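Local coordinates for protein cellulose 1,4-beta-cellobiosidase (PDB 3ZQX) that forms the family 3b carbohydrate-binding module of a cellulosomal cellobiohydrolase, a kind of module that in many relatives attaches the enzyme to cellulose, at residues Q17-K22 / I97-R102; I38-Y43 / L79-K84; S63-P68 / K84-P89; D2-Y7 / V26-R31. The protein carries 1 engineered substitution. All coordinates share one frame; numbering follows the deposited sequence. Where two conformers were deposited one is given.

Contact 1. Residues Q17-K22 / I97-R102; sequences QEIKGK and IQFVIR
The ring of F99 lies against the backbone of G21, its hydrogen-bonded partner where strands 19-22 and 97-102 run antiparallel in one sheet of the family 3 β-sandwich. A chi1 of 73° sets CG between the backbone N and the carbonyl carbon, and the ring beyond it lies against the neighbouring strand: G21 N stands over one face, offset toward the rim, and CE1 comes within 3.2 Å of G21 C. Such aromatic cover of a cross-strand glycine is known as aromatic rescue; F99 N bonds to G21 O at 3.0 Å. On the same side of the sheet, I19 CG2 approaches F99 CE2 obliquely at 3.8 Å, while I19 and I101 lie side by side. F23 stacks on F99, and Y42 of the second sheet meets the same ring, so this side belongs to the core.

On the other side, K20 CG rests on V100 CG2 (3.8 Å), and K22 and Q98 lie alongside each other with E96 as a shared partner. At the far end E18 passes over V100 CG1 to form a salt bridge to R102, whose NH1 also bonds to Y57. Carboxylate and guanidinium are turned only 13° apart, and R102 NH1 meets E18 OE2 at 2.9 Å, nearly along the C-O axis.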
loop_
_atom_site.group_PDB
_atom_site.type_symbol
_atom_site.label_atom_id
_atom_site.label_comp_id
_atom_site.label_asym_id
_atom_site.label_seq_id
_atom_site.Cartn_x
_atom_site.Cartn_y
_atom_site.Cartn_z
ATOM N N GLN A 17 -9.915 -0.521 -14.611
ATOM C CA GLN A 17 -8.544 -0.668 -15.061
ATOM C C GLN A 17 -7.531 -0.160 -14.038
ATOM O O GLN A 17 -6.335 -0.415 -14.188
ATOM C CB GLN A 17 -8.349 0.052 -16.388
ATOM C CG GLN A 17 -9.152 -0.557 -17.512
ATOM C CD GLN A 17 -9.367 0.424 -18.633
ATOM O OE1 GLN A 17 -9.940 1.491 -18.426
ATOM N NE2 GLN A 17 -8.871 0.094 -19.818
ATOM N N GLU A 18 -7.982 0.588 -13.034
ATOM C CA GLU A 18 -7.071 1.145 -12.046
ATOM C C GLU A 18 -7.575 0.928 -10.624
ATOM O O GLU A 18 -8.574 1.516 -10.212
ATOM C CB GLU A 18 -6.891 2.647 -12.291
ATOM C CG GLU A 18 -6.194 2.958 -13.603
ATOM C CD GLU A 18 -5.919 4.435 -13.795
ATOM O OE1 GLU A 18 -6.667 5.262 -13.242
ATOM O OE2 GLU A 18 -4.944 4.765 -14.498
ATOM N N ILE A 19 -6.858 0.121 -9.849
ATOM C CA ILE A 19 -7.000 0.182 -8.402
ATOM C C ILE A 19 -6.445 1.542 -8.008
ATOM O O ILE A 19 -5.405 1.935 -8.532
ATOM C CB ILE A 19 -6.203 -0.944 -7.704
ATOM C CG1 ILE A 19 -6.728 -2.321 -8.123
ATOM C CG2 ILE A 19 -6.226 -0.762 -6.198
ATOM C CD1 ILE A 19 -5.867 -3.478 -7.644
ATOM N N LYS A 20 -7.165 2.301 -7.184
ATOM C CA LYS A 20 -6.702 3.638 -6.840
ATOM C C LYS A 20 -7.129 4.022 -5.439
ATOM O O LYS A 20 -8.317 3.962 -5.110
ATOM C CB LYS A 20 -7.252 4.656 -7.845
ATOM C CG LYS A 20 -6.765 6.084 -7.630
ATOM C CD LYS A 20 -7.304 7.040 -8.678
ATOM C CE LYS A 20 -6.813 8.456 -8.436
ATOM N NZ LYS A 20 -7.325 9.404 -9.453
ATOM N N GLY A 21 -6.189 4.532 -4.656
ATOM C CA GLY A 21 -6.472 4.980 -3.313
ATOM C C GLY A 21 -5.294 5.762 -2.791
ATOM O O GLY A 21 -4.474 6.255 -3.574
ATOM N N LYS A 22 -5.239 5.929 -1.475
ATOM C CA LYS A 22 -4.099 6.569 -0.844
ATOM C C LYS A 22 -3.724 5.826 0.416
ATOM O O LYS A 22 -4.582 5.249 1.087
ATOM C CB LYS A 22 -4.399 8.027 -0.480
ATOM C CG LYS A 22 -4.938 8.879 -1.621
ATOM C CD LYS A 22 -5.084 10.339 -1.214
ATOM C CE LYS A 22 -5.655 11.169 -2.351
ATOM N NZ LYS A 22 -5.647 12.622 -2.016
ATOM N N ILE A 97 0.249 9.004 0.271
ATOM C CA ILE A 97 0.940 8.334 -0.812
ATOM C C ILE A 97 -0.161 7.883 -1.754
ATOM O O ILE A 97 -0.853 6.894 -1.497
ATOM C CB ILE A 97 1.730 7.107 -0.302
ATOM C CG1 ILE A 97 2.700 7.513 0.818
ATOM C CG2 ILE A 97 2.464 6.442 -1.457
ATOM C CD1 ILE A 97 3.374 6.330 1.509
ATOM N N GLN A 98 -0.301 8.580 -2.874
ATOM C CA GLN A 98 -1.311 8.185 -3.838
ATOM C C GLN A 98 -0.844 6.910 -4.508
ATOM O O GLN A 98 0.357 6.720 -4.738
ATOM C CB GLN A 98 -1.525 9.289 -4.865
ATOM C CG GLN A 98 -2.113 10.534 -4.240
ATOM C CD GLN A 98 -2.457 11.618 -5.233
ATOM O OE1 GLN A 98 -2.472 11.400 -6.451
ATOM N NE2 GLN A 98 -2.754 12.799 -4.716
ATOM N N PHE A 99 -1.781 6.019 -4.811
ATOM C CA PHE A 99 -1.408 4.830 -5.557
ATOM C C PHE A 99 -2.424 4.461 -6.602
ATOM O O PHE A 99 -3.639 4.559 -6.375
ATOM C CB PHE A 99 -1.096 3.626 -4.638
ATOM C CG PHE A 99 -2.298 2.982 -3.979
ATOM C CD1 PHE A 99 -2.858 3.515 -2.824
ATOM C CD2 PHE A 99 -2.821 1.794 -4.484
ATOM C CE1 PHE A 99 -3.939 2.899 -2.215
ATOM C CE2 PHE A 99 -3.891 1.171 -3.870
ATOM C CZ PHE A 99 -4.451 1.722 -2.738
ATOM N N VAL A 100 -1.896 4.035 -7.747
ATOM C CA VAL A 100 -2.650 3.396 -8.807
ATOM C C VAL A 100 -1.933 2.097 -9.153
ATOM O O VAL A 100 -0.691 2.070 -9.248
ATOM C CB VAL A 100 -2.709 4.291 -10.056
ATOM C CG1 VAL A 100 -3.090 3.489 -11.297
ATOM C CG2 VAL A 100 -3.680 5.445 -9.831
ATOM N N ILE A 101 -2.706 1.026 -9.321
ATOM C CA ILE A 101 -2.181 -0.226 -9.851
ATOM C C ILE A 101 -2.938 -0.530 -11.130
ATOM O O ILE A 101 -4.178 -0.600 -11.137
ATOM C CB ILE A 101 -2.376 -1.407 -8.877
ATOM C CG1 ILE A 101 -1.721 -1.124 -7.524
ATOM C CG2 ILE A 101 -1.833 -2.698 -9.490
ATOM C CD1 ILE A 101 -2.230 -2.011 -6.414
ATOM N N ARG A 102 -2.209 -0.681 -12.225
ATOM C CA ARG A 102 -2.829 -0.946 -13.514
ATOM C C ARG A 102 -2.018 -1.972 -14.277
ATOM O O ARG A 102 -0.929 -2.347 -13.855
ATOM C CB ARG A 102 -2.985 0.339 -14.317
ATOM C CG ARG A 102 -1.707 1.010 -14.710
ATOM C CD ARG A 102 -2.131 2.316 -15.367
ATOM N NE ARG A 102 -1.029 3.183 -15.744
ATOM C CZ ARG A 102 -1.026 4.502 -15.575
ATOM N NH1 ARG A 102 -2.063 5.126 -15.015
ATOM N NH2 ARG A 102 0.026 5.199 -15.960
#

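Contact 2. Residues I38-Y43 / L79-K84; sequences IVLRYY and LQLEFK
L40 and Y42 form antiparallel hydrogen-bonded pairs with L81 and L79, the strands 38-43 and 79-83 approaching to 4.7 Å with 161° between their directions. Between these pairs, R41 and Q80 form the non-hydrogen-bonded pair, and their side chains lie side by side on the outer face. R41 is extended from CG to NE and grips a single oxygen side-on: Q80 OE1 receives R41 NE at 2.8 Å and R41 NH2 at 2.9 Å. Guanidinium and amide are nearly coplanar, 4° apart, and both donors lie in the carbonyl plane of Q80. A weak bond from Q80 NE2 to E82 OE1 continues this polar row and is consistent with this orientation of the amide. V39 crosses Q80 obliquely, its CG1 lying 3.5 Å from the amide carbon CD of Q80, while V39 CG2 runs beside E82 CG.

The opposite face is apolar, with L40 CB 4.2 Å from L81 CB and Y42 packed likewise against L79. Direct pairing stops at I38 and F83. There the I38 carbonyl oxygen lies at the ring edge, 3.5 Å from F83 CD1, and a water is hydrogen-bonded to both I38 O and F83 N.

Strand 130-134 flanks 38-43 in this five-stranded sheet, and strand 66-71 flanks 78-83. L40 and Y42 reach F23 of strand 15-27, joining the two sheets of the sandwich.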
loop_
_atom_site.group_PDB
_atom_site.type_symbol
_atom_site.label_atom_id
_atom_site.label_comp_id
_atom_site.label_asym_id
_atom_site.label_seq_id
_atom_site.Cartn_x
_atom_site.Cartn_y
_atom_site.Cartn_z
ATOM N N ILE A 38 11.232 -0.097 6.056
ATOM C CA ILE A 38 9.810 -0.410 6.167
ATOM C C ILE A 38 9.250 -0.947 4.852
ATOM O O ILE A 38 9.559 -0.413 3.784
ATOM C CB ILE A 38 9.036 0.843 6.642
ATOM C CG1 ILE A 38 9.456 1.201 8.072
ATOM C CG2 ILE A 38 7.536 0.636 6.537
ATOM C CD1 ILE A 38 9.026 2.571 8.537
ATOM N N VAL A 39 8.459 -2.014 4.936
ATOM C CA VAL A 39 7.820 -2.631 3.785
ATOM C C VAL A 39 6.311 -2.545 3.978
ATOM O O VAL A 39 5.794 -2.951 5.023
ATOM C CB VAL A 39 8.233 -4.113 3.685
ATOM C CG1 VAL A 39 7.447 -4.825 2.599
ATOM C CG2 VAL A 39 9.735 -4.243 3.440
ATOM N N LEU A 40 5.610 -2.013 2.983
ATOM C CA LEU A 40 4.149 -1.942 2.993
ATOM C C LEU A 40 3.585 -2.921 1.965
ATOM O O LEU A 40 4.135 -3.047 0.868
ATOM C CB LEU A 40 3.705 -0.511 2.658
ATOM C CG LEU A 40 2.204 -0.225 2.510
ATOM C CD1 LEU A 40 1.877 1.226 2.859
ATOM C CD2 LEU A 40 1.699 -0.561 1.119
ATOM N N ARG A 41 2.494 -3.614 2.309
ATOM C CA ARG A 41 1.829 -4.485 1.336
ATOM C C ARG A 41 0.328 -4.246 1.267
ATOM O O ARG A 41 -0.360 -4.180 2.294
ATOM C CB ARG A 41 2.111 -5.964 1.625
ATOM C CG ARG A 41 3.575 -6.310 1.451
ATOM C CD ARG A 41 3.889 -7.766 1.763
ATOM N NE ARG A 41 5.307 -8.003 1.487
ATOM C CZ ARG A 41 5.976 -9.099 1.823
ATOM N NH1 ARG A 41 5.373 -10.073 2.483
ATOM N NH2 ARG A 41 7.261 -9.206 1.507
ATOM N N TYR A 42 -0.150 -4.104 0.031
ATOM C CA TYR A 42 -1.565 -4.000 -0.303
ATOM C C TYR A 42 -1.941 -5.248 -1.092
ATOM O O TYR A 42 -1.396 -5.497 -2.169
ATOM C CB TYR A 42 -1.816 -2.732 -1.145
ATOM C CG TYR A 42 -3.246 -2.585 -1.644
ATOM C CD1 TYR A 42 -3.665 -3.201 -2.815
ATOM C CD2 TYR A 42 -4.179 -1.832 -0.933
ATOM C CE1 TYR A 42 -4.971 -3.074 -3.265
ATOM C CE2 TYR A 42 -5.483 -1.707 -1.367
ATOM C CZ TYR A 42 -5.881 -2.323 -2.534
ATOM O OH TYR A 42 -7.191 -2.179 -2.939
ATOM N N TYR A 43 -2.852 -6.038 -0.532
ATOM C CA TYR A 43 -3.165 -7.372 -1.042
ATOM C C TYR A 43 -4.293 -7.344 -2.053
ATOM O O TYR A 43 -5.366 -6.799 -1.788
ATOM C CB TYR A 43 -3.512 -8.304 0.129
ATOM C CG TYR A 43 -2.362 -8.430 1.097
ATOM C CD1 TYR A 43 -1.344 -9.342 0.870
ATOM C CD2 TYR A 43 -2.253 -7.583 2.203
ATOM C CE1 TYR A 43 -0.261 -9.438 1.731
ATOM C CE2 TYR A 43 -1.177 -7.668 3.071
ATOM C CZ TYR A 43 -0.187 -8.596 2.833
ATOM O OH TYR A 43 0.878 -8.656 3.700
ATOM N N LEU A 79 0.744 -5.781 -4.040
ATOM C CA LEU A 79 1.661 -4.678 -4.271
ATOM C C LEU A 79 2.514 -4.498 -3.021
ATOM O O LEU A 79 1.989 -4.443 -1.906
ATOM C CB LEU A 79 0.876 -3.375 -4.469
ATOM C CG LEU A 79 1.691 -2.079 -4.392
ATOM C CD1 LEU A 79 2.614 -1.921 -5.595
ATOM C CD2 LEU A 79 0.777 -0.871 -4.230
ATOM N N GLN A 80 3.826 -4.376 -3.213
ATOM C CA GLN A 80 4.748 -4.037 -2.151
ATOM C C GLN A 80 5.343 -2.662 -2.419
ATOM O O GLN A 80 5.765 -2.352 -3.537
ATOM C CB GLN A 80 5.875 -5.072 -2.079
ATOM C CG GLN A 80 6.985 -4.709 -1.111
ATOM C CD GLN A 80 7.814 -5.919 -0.748
ATOM O OE1 GLN A 80 7.291 -6.886 -0.213
ATOM N NE2 GLN A 80 9.108 -5.891 -1.070
ATOM N N LEU A 81 5.363 -1.828 -1.387
ATOM C CA LEU A 81 6.130 -0.593 -1.443
ATOM C C LEU A 81 7.276 -0.652 -0.473
ATOM O O LEU A 81 7.098 -0.926 0.725
ATOM C CB LEU A 81 5.288 0.633 -1.116
ATOM C CG LEU A 81 4.199 0.961 -2.121
ATOM C CD1 LEU A 81 3.468 2.214 -1.687
ATOM C CD2 LEU A 81 4.793 1.123 -3.522
ATOM N N GLU A 82 8.456 -0.412 -1.020
ATOM C CA GLU A 82 9.647 -0.135 -0.249
ATOM C C GLU A 82 10.037 1.309 -0.551
ATOM O O GLU A 82 9.379 1.990 -1.338
ATOM C CB GLU A 82 10.754 -1.131 -0.590
ATOM C CG GLU A 82 10.459 -2.506 -0.015
ATOM C CD GLU A 82 11.374 -3.576 -0.533
ATOM O OE1 GLU A 82 11.272 -3.900 -1.731
ATOM O OE2 GLU A 82 12.192 -4.100 0.254
ATOM N N PHE A 83 11.098 1.780 0.092
ATOM C CA PHE A 83 11.436 3.191 0.075
ATOM C C PHE A 83 12.935 3.371 0.053
ATOM O O PHE A 83 13.687 2.547 0.555
ATOM C CB PHE A 83 10.897 3.886 1.335
ATOM C CG PHE A 83 9.416 3.700 1.526
ATOM C CD1 PHE A 83 8.929 2.581 2.184
ATOM C CD2 PHE A 83 8.514 4.627 1.037
ATOM C CE1 PHE A 83 7.559 2.383 2.330
ATOM C CE2 PHE A 83 7.144 4.441 1.186
ATOM C CZ PHE A 83 6.672 3.320 1.835
ATOM N N LYS A 84 13.362 4.485 -0.521
ATOM C CA LYS A 84 14.733 4.952 -0.365
ATOM C C LYS A 84 14.911 5.498 1.050
ATOM O O LYS A 84 13.972 5.452 1.861
ATOM C CB LYS A 84 15.038 6.011 -1.418
ATOM C CG LYS A 84 15.016 5.445 -2.831
ATOM C CD LYS A 84 15.460 6.456 -3.863
ATOM C CE LYS A 84 15.359 5.873 -5.267
ATOM N NZ LYS A 84 15.596 6.921 -6.302
HETATM O O HOH W 1 11.798 -0.103 2.268
#

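Contact 3. Residues S63-P68 / K84-P89; sequences SGNLIP and KDVKLP
K84 stretches its side chain across N65 at about a right angle, the methylenes overlapping the amide oxygen so that K84 CD lies 3.5 Å from N65 OD1. The contact closes the open end of a β-hairpin, strands 66-71 and 78-83, at the margin of one sheet of the β-sandwich. Here the first strand is entered from a short 3-10 turn, residues 63-65. Backbone pairing runs one step past I67 and E82: K84 N donates to N65 O at 2.9 Å, with an N-H...O angle of 166°. Because the lysine is extended beyond CG, its ammonium group passes the amide and reaches the turn, where K84 NZ bonds to G64 O at 3.1 Å, tilted from the carbonyl plane. The positive charge beside the G64 carbonyl of the 3-10 turn is probably favourable electrostatically.

The N65 amide is held at both ends. Its ND2 donates to I61 O, and its OD1 takes a water at 2.8 Å that also makes a weak link to K84 NZ. V86 crosses the same group, CG2 resting 3.7 Å from N65 CG, and I67 crosses the lysine at about a right angle, its CD1 4.1 Å from K84 CG. The contact lies at the surface and combines a backbone bond, a lysine-carbonyl bond and aliphatic contacts.

Beyond V86 the chain passes into the short strand 87-88, and a local salt bridge joins D85 and K87. K87 NZ meets D85 OD1 at 2.8 Å on the syn side of the carboxylate, and the same oxygen bonds to S34.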
loop_
_atom_site.group_PDB
_atom_site.type_symbol
_atom_site.label_atom_id
_atom_site.label_comp_id
_atom_site.label_asym_id
_atom_site.label_seq_id
_atom_site.Cartn_x
_atom_site.Cartn_y
_atom_site.Cartn_z
ATOM N N SER A 63 7.780 10.929 -5.187
ATOM C CA SER A 63 7.385 9.651 -5.754
ATOM C C SER A 63 8.627 8.881 -6.159
ATOM O O SER A 63 8.615 7.653 -6.185
ATOM C CB SER A 63 6.440 9.842 -6.935
ATOM O OG SER A 63 7.072 10.568 -7.961
ATOM N N GLY A 64 9.705 9.604 -6.439
ATOM C CA GLY A 64 10.970 8.980 -6.787
ATOM C C GLY A 64 11.627 8.240 -5.635
ATOM O O GLY A 64 12.576 7.483 -5.838
ATOM N N ASN A 65 11.127 8.454 -4.424
ATOM C CA ASN A 65 11.629 7.740 -3.262
ATOM C C ASN A 65 10.870 6.456 -2.958
ATOM O O ASN A 65 11.175 5.774 -1.985
ATOM C CB ASN A 65 11.665 8.665 -2.054
ATOM C CG ASN A 65 12.782 9.666 -2.161
ATOM O OD1 ASN A 65 13.898 9.299 -2.517
ATOM N ND2 ASN A 65 12.489 10.934 -1.899
ATOM N N LEU A 66 9.894 6.126 -3.806
ATOM C CA LEU A 66 9.156 4.876 -3.686
ATOM C C LEU A 66 9.810 3.797 -4.537
ATOM O O LEU A 66 10.300 4.064 -5.633
ATOM C CB LEU A 66 7.711 5.066 -4.152
ATOM C CG LEU A 66 6.920 6.186 -3.468
ATOM C CD1 LEU A 66 5.536 6.340 -4.072
ATOM C CD2 LEU A 66 6.825 5.937 -1.970
ATOM N N ILE A 67 9.794 2.573 -4.025
ATOM C CA ILE A 67 10.348 1.422 -4.727
ATOM C C ILE A 67 9.258 0.354 -4.778
ATOM O O ILE A 67 9.119 -0.447 -3.852
ATOM C CB ILE A 67 11.602 0.877 -4.011
ATOM C CG1 ILE A 67 12.633 1.991 -3.803
ATOM C CG2 ILE A 67 12.210 -0.274 -4.803
ATOM C CD1 ILE A 67 13.827 1.573 -2.961
ATOM N N PRO A 68 8.421 0.381 -5.822
ATOM C CA PRO A 68 7.324 -0.583 -5.924
ATOM C C PRO A 68 7.742 -1.933 -6.478
ATOM O O PRO A 68 8.615 -2.008 -7.342
ATOM C CB PRO A 68 6.364 0.101 -6.895
ATOM C CG PRO A 68 7.272 0.870 -7.816
ATOM C CD PRO A 68 8.393 1.369 -6.918
ATOM N N LYS A 84 13.362 4.485 -0.521
ATOM C CA LYS A 84 14.733 4.952 -0.365
ATOM C C LYS A 84 14.911 5.498 1.050
ATOM O O LYS A 84 13.972 5.452 1.861
ATOM C CB LYS A 84 15.038 6.011 -1.418
ATOM C CG LYS A 84 15.016 5.445 -2.831
ATOM C CD LYS A 84 15.460 6.456 -3.863
ATOM C CE LYS A 84 15.359 5.873 -5.267
ATOM N NZ LYS A 84 15.596 6.921 -6.302
ATOM N N ASP A 85 16.092 6.049 1.351
ATOM C CA ASP A 85 16.393 6.354 2.745
ATOM C C ASP A 85 15.855 7.763 2.969
ATOM O O ASP A 85 16.571 8.762 2.910
ATOM C CB ASP A 85 17.941 6.338 2.881
ATOM C CG ASP A 85 18.439 6.600 4.296
ATOM O OD1 ASP A 85 17.640 6.626 5.242
ATOM O OD2 ASP A 85 19.664 6.771 4.464
ATOM N N VAL A 86 14.628 7.770 3.480
ATOM C CA VAL A 86 13.871 8.970 3.799
ATOM C C VAL A 86 13.525 8.791 5.253
ATOM O O VAL A 86 12.938 7.777 5.635
ATOM C CB VAL A 86 12.574 9.121 2.971
ATOM C CG1 VAL A 86 11.738 10.278 3.505
ATOM C CG2 VAL A 86 12.901 9.339 1.501
ATOM N N LYS A 87 13.921 9.752 6.070
ATOM C CA LYS A 87 13.717 9.645 7.496
ATOM C C LYS A 87 12.267 9.961 7.845
ATOM O O LYS A 87 11.672 10.915 7.315
ATOM C CB LYS A 87 14.676 10.590 8.237
ATOM C CG LYS A 87 16.132 10.548 7.741
ATOM C CD LYS A 87 16.731 9.148 7.788
ATOM C CE LYS A 87 18.225 9.180 7.466
ATOM N NZ LYS A 87 18.835 7.817 7.497
ATOM N N LEU A 88 11.720 9.155 8.749
ATOM C CA LEU A 88 10.362 9.278 9.259
ATOM C C LEU A 88 10.434 9.389 10.781
ATOM O O LEU A 88 10.612 8.376 11.471
ATOM C CB LEU A 88 9.518 8.070 8.859
ATOM C CG LEU A 88 8.095 8.068 9.421
ATOM C CD1 LEU A 88 7.288 9.231 8.851
ATOM C CD2 LEU A 88 7.411 6.738 9.156
ATOM N N PRO A 89 10.407 10.614 11.311
ATOM C CA PRO A 89 10.606 10.767 12.754
ATOM C C PRO A 89 9.446 10.237 13.593
ATOM O O PRO A 89 8.306 10.145 13.133
ATOM C CB PRO A 89 10.712 12.284 12.922
ATOM C CG PRO A 89 9.868 12.825 11.820
ATOM C CD PRO A 89 10.150 11.908 10.652
HETATM O O HOH W 2 15.024 9.976 -5.043
#

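Contact 4. Residues D2-Y7 / V26-R31; sequences DVKVQY and VNTGNR
The guanidinium of R31 presents its edge to the carboxylate of D2, the two planes standing 80° apart. D2 CG lies in the guanidinium plane, whereas R31 NH2 sits over a face of the carboxylate, and the salt bridge is accordingly long at 3.5 Å from NH2 to D2 OD2. Other partners share the work: K134 pairs with OD2, and the hydroxyl of Y33 bonds to both D2 OD1 and R31 NE.

This cluster lies at the open end of the β-hairpin formed by strands 3-9 and 15-27. K4 and V26 form one of its hydrogen-bonded pairs, with K4 N to V26 O at 2.9 Å and a return bond from V26 N. Next to it V3 faces N27 in a non-hydrogen-bonded pair, V3 CG1 lying 3.8 Å from N27 CA and the residue facing the core beside I38, L132 and V139.

As the second strand ends, T28 seizes the carbonyl of D2 twice. Its hydroxyl, placed between the backbone N and the carbonyl carbon, donates in plane on a lone pair, OG1 to D2 O 2.6 Å; T28 N reaches the same oxygen at 3.2 Å from above the plane, 62° out of it. K4, on the face away from V3, extends alongside V26 and crosses T28, with CE 3.6 Å from T28 CG2, before its NZ reaches D126.

N27 shapes the chain that follows. Its OD1 accepts from G29 N in an Asx turn, and ND2, also bonded to L88 O, donates to R31 O at 2.9 Å.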
loop_
_atom_site.group_PDB
_atom_site.type_symbol
_atom_site.label_atom_id
_atom_site.label_comp_id
_atom_site.label_asym_id
_atom_site.label_seq_id
_atom_site.Cartn_x
_atom_site.Cartn_y
_atom_site.Cartn_z
ATOM N N ASP A 2 4.027 1.942 17.293
ATOM C CA ASP A 2 4.989 1.812 16.211
ATOM C C ASP A 2 4.332 2.412 14.960
ATOM O O ASP A 2 3.326 3.123 15.051
ATOM C CB ASP A 2 5.382 0.342 16.012
ATOM C CG ASP A 2 6.783 0.179 15.443
ATOM O OD1 ASP A 2 7.298 1.145 14.843
ATOM O OD2 ASP A 2 7.369 -0.914 15.592
ATOM N N VAL A 3 4.908 2.185 13.792
ATOM C CA VAL A 3 4.292 2.677 12.572
ATOM C C VAL A 3 2.954 1.987 12.266
ATOM O O VAL A 3 2.756 0.807 12.574
ATOM C CB VAL A 3 5.254 2.553 11.370
ATOM C CG1 VAL A 3 6.303 3.666 11.405
ATOM C CG2 VAL A 3 5.916 1.171 11.345
ATOM N N LYS A 4 2.040 2.745 11.671
ATOM C CA LYS A 4 0.745 2.232 11.231
ATOM C C LYS A 4 0.411 2.789 9.852
ATOM O O LYS A 4 1.046 3.742 9.392
ATOM C CB LYS A 4 -0.364 2.612 12.216
ATOM C CG LYS A 4 -0.653 4.109 12.288
ATOM C CD LYS A 4 -1.772 4.421 13.273
ATOM C CE LYS A 4 -2.077 5.909 13.299
ATOM N NZ LYS A 4 -3.152 6.267 14.278
ATOM N N VAL A 5 -0.595 2.200 9.203
ATOM C CA VAL A 5 -1.079 2.662 7.911
ATOM C C VAL A 5 -2.498 3.152 8.017
ATOM O O VAL A 5 -3.347 2.493 8.624
ATOM C CB VAL A 5 -1.080 1.525 6.860
ATOM C CG1 VAL A 5 -1.698 2.000 5.548
ATOM C CG2 VAL A 5 0.323 1.003 6.641
ATOM N N GLN A 6 -2.744 4.299 7.393
ATOM C CA GLN A 6 -4.096 4.743 7.093
ATOM C C GLN A 6 -4.335 4.604 5.599
ATOM O O GLN A 6 -3.403 4.695 4.790
ATOM C CB GLN A 6 -4.300 6.195 7.493
ATOM C CG GLN A 6 -3.899 6.477 8.911
ATOM C CD GLN A 6 -4.280 7.868 9.326
ATOM O OE1 GLN A 6 -4.016 8.838 8.611
ATOM N NE2 GLN A 6 -4.938 7.978 10.474
ATOM N N TYR A 7 -5.592 4.367 5.235
ATOM C CA TYR A 7 -5.994 4.115 3.860
ATOM C C TYR A 7 -7.271 4.860 3.554
ATOM O O TYR A 7 -8.094 5.101 4.437
ATOM C CB TYR A 7 -6.247 2.617 3.700
ATOM C CG TYR A 7 -7.082 2.123 2.527
ATOM C CD1 TYR A 7 -6.513 1.881 1.288
ATOM C CD2 TYR A 7 -8.430 1.813 2.690
ATOM C CE1 TYR A 7 -7.265 1.376 0.233
ATOM C CE2 TYR A 7 -9.188 1.313 1.642
ATOM C CZ TYR A 7 -8.600 1.082 0.418
ATOM O OH TYR A 7 -9.371 0.571 -0.607
ATOM N N VAL A 26 2.075 6.476 9.457
ATOM C CA VAL A 26 2.180 7.343 10.626
ATOM C C VAL A 26 3.058 6.666 11.661
ATOM O O VAL A 26 2.830 5.505 11.996
ATOM C CB VAL A 26 0.788 7.614 11.232
ATOM C CG1 VAL A 26 0.907 8.546 12.422
ATOM C CG2 VAL A 26 -0.156 8.204 10.183
ATOM N N ASN A 27 4.074 7.372 12.160
ATOM C CA ASN A 27 4.939 6.791 13.168
ATOM C C ASN A 27 4.411 7.236 14.517
ATOM O O ASN A 27 4.686 8.348 14.972
ATOM C CB ASN A 27 6.357 7.316 12.945
ATOM C CG ASN A 27 7.361 6.640 13.831
ATOM O OD1 ASN A 27 6.996 5.943 14.774
ATOM N ND2 ASN A 27 8.641 6.831 13.531
ATOM N N THR A 28 3.745 6.314 15.206
ATOM C CA THR A 28 3.086 6.627 16.469
ATOM C C THR A 28 3.962 6.281 17.658
ATOM O O THR A 28 3.577 6.523 18.801
ATOM C CB THR A 28 1.740 5.879 16.644
ATOM O OG1 THR A 28 1.980 4.476 16.819
ATOM C CG2 THR A 28 0.826 6.105 15.455
ATOM N N GLY A 29 5.137 5.719 17.386
ATOM C CA GLY A 29 6.042 5.293 18.437
ATOM C C GLY A 29 7.065 6.350 18.792
ATOM O O GLY A 29 6.980 7.498 18.345
ATOM N N ASN A 30 8.010 5.971 19.641
ATOM C CA ASN A 30 9.040 6.884 20.108
ATOM C C ASN A 30 10.384 6.794 19.388
ATOM O O ASN A 30 11.354 7.408 19.821
ATOM C CB ASN A 30 9.194 6.836 21.627
ATOM C CG ASN A 30 9.595 5.467 22.138
ATOM O OD1 ASN A 30 10.053 4.613 21.378
ATOM N ND2 ASN A 30 9.421 5.252 23.436
ATOM N N ARG A 31 10.442 5.989 18.334
ATOM C CA ARG A 31 11.676 5.768 17.582
ATOM C C ARG A 31 11.594 6.382 16.191
ATOM O O ARG A 31 10.661 6.098 15.448
ATOM C CB ARG A 31 11.940 4.264 17.432
ATOM C CG ARG A 31 12.115 3.549 18.760
ATOM C CD ARG A 31 12.105 2.037 18.613
ATOM N NE ARG A 31 10.828 1.562 18.100
ATOM C CZ ARG A 31 9.788 1.226 18.854
ATOM N NH1 ARG A 31 9.874 1.272 20.170
ATOM N NH2 ARG A 31 8.663 0.819 18.281
#

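In the fold
Contacts 1 and 2 build the middle of the sandwich from its two sheets, and their inner faces meet through Y42, which touches I19, F99 and I101; L79 also packs on I101. Each puts apolar groups inward and a charged or amide pair outward. Contact 4 shares strand 15-27 with contact 1 but lies on the other side of the chain's centre, where hydroxyl, carboxylate and amide groups take over as the strands end; V3 and V5 still reach I38 and L40 of contact 2. Contact 3 is the surface member. It shares K84 with contact 2, continues the pairing of that sheet, and relies on a backbone bond and a lysine-carbonyl bond, with little apolar burial.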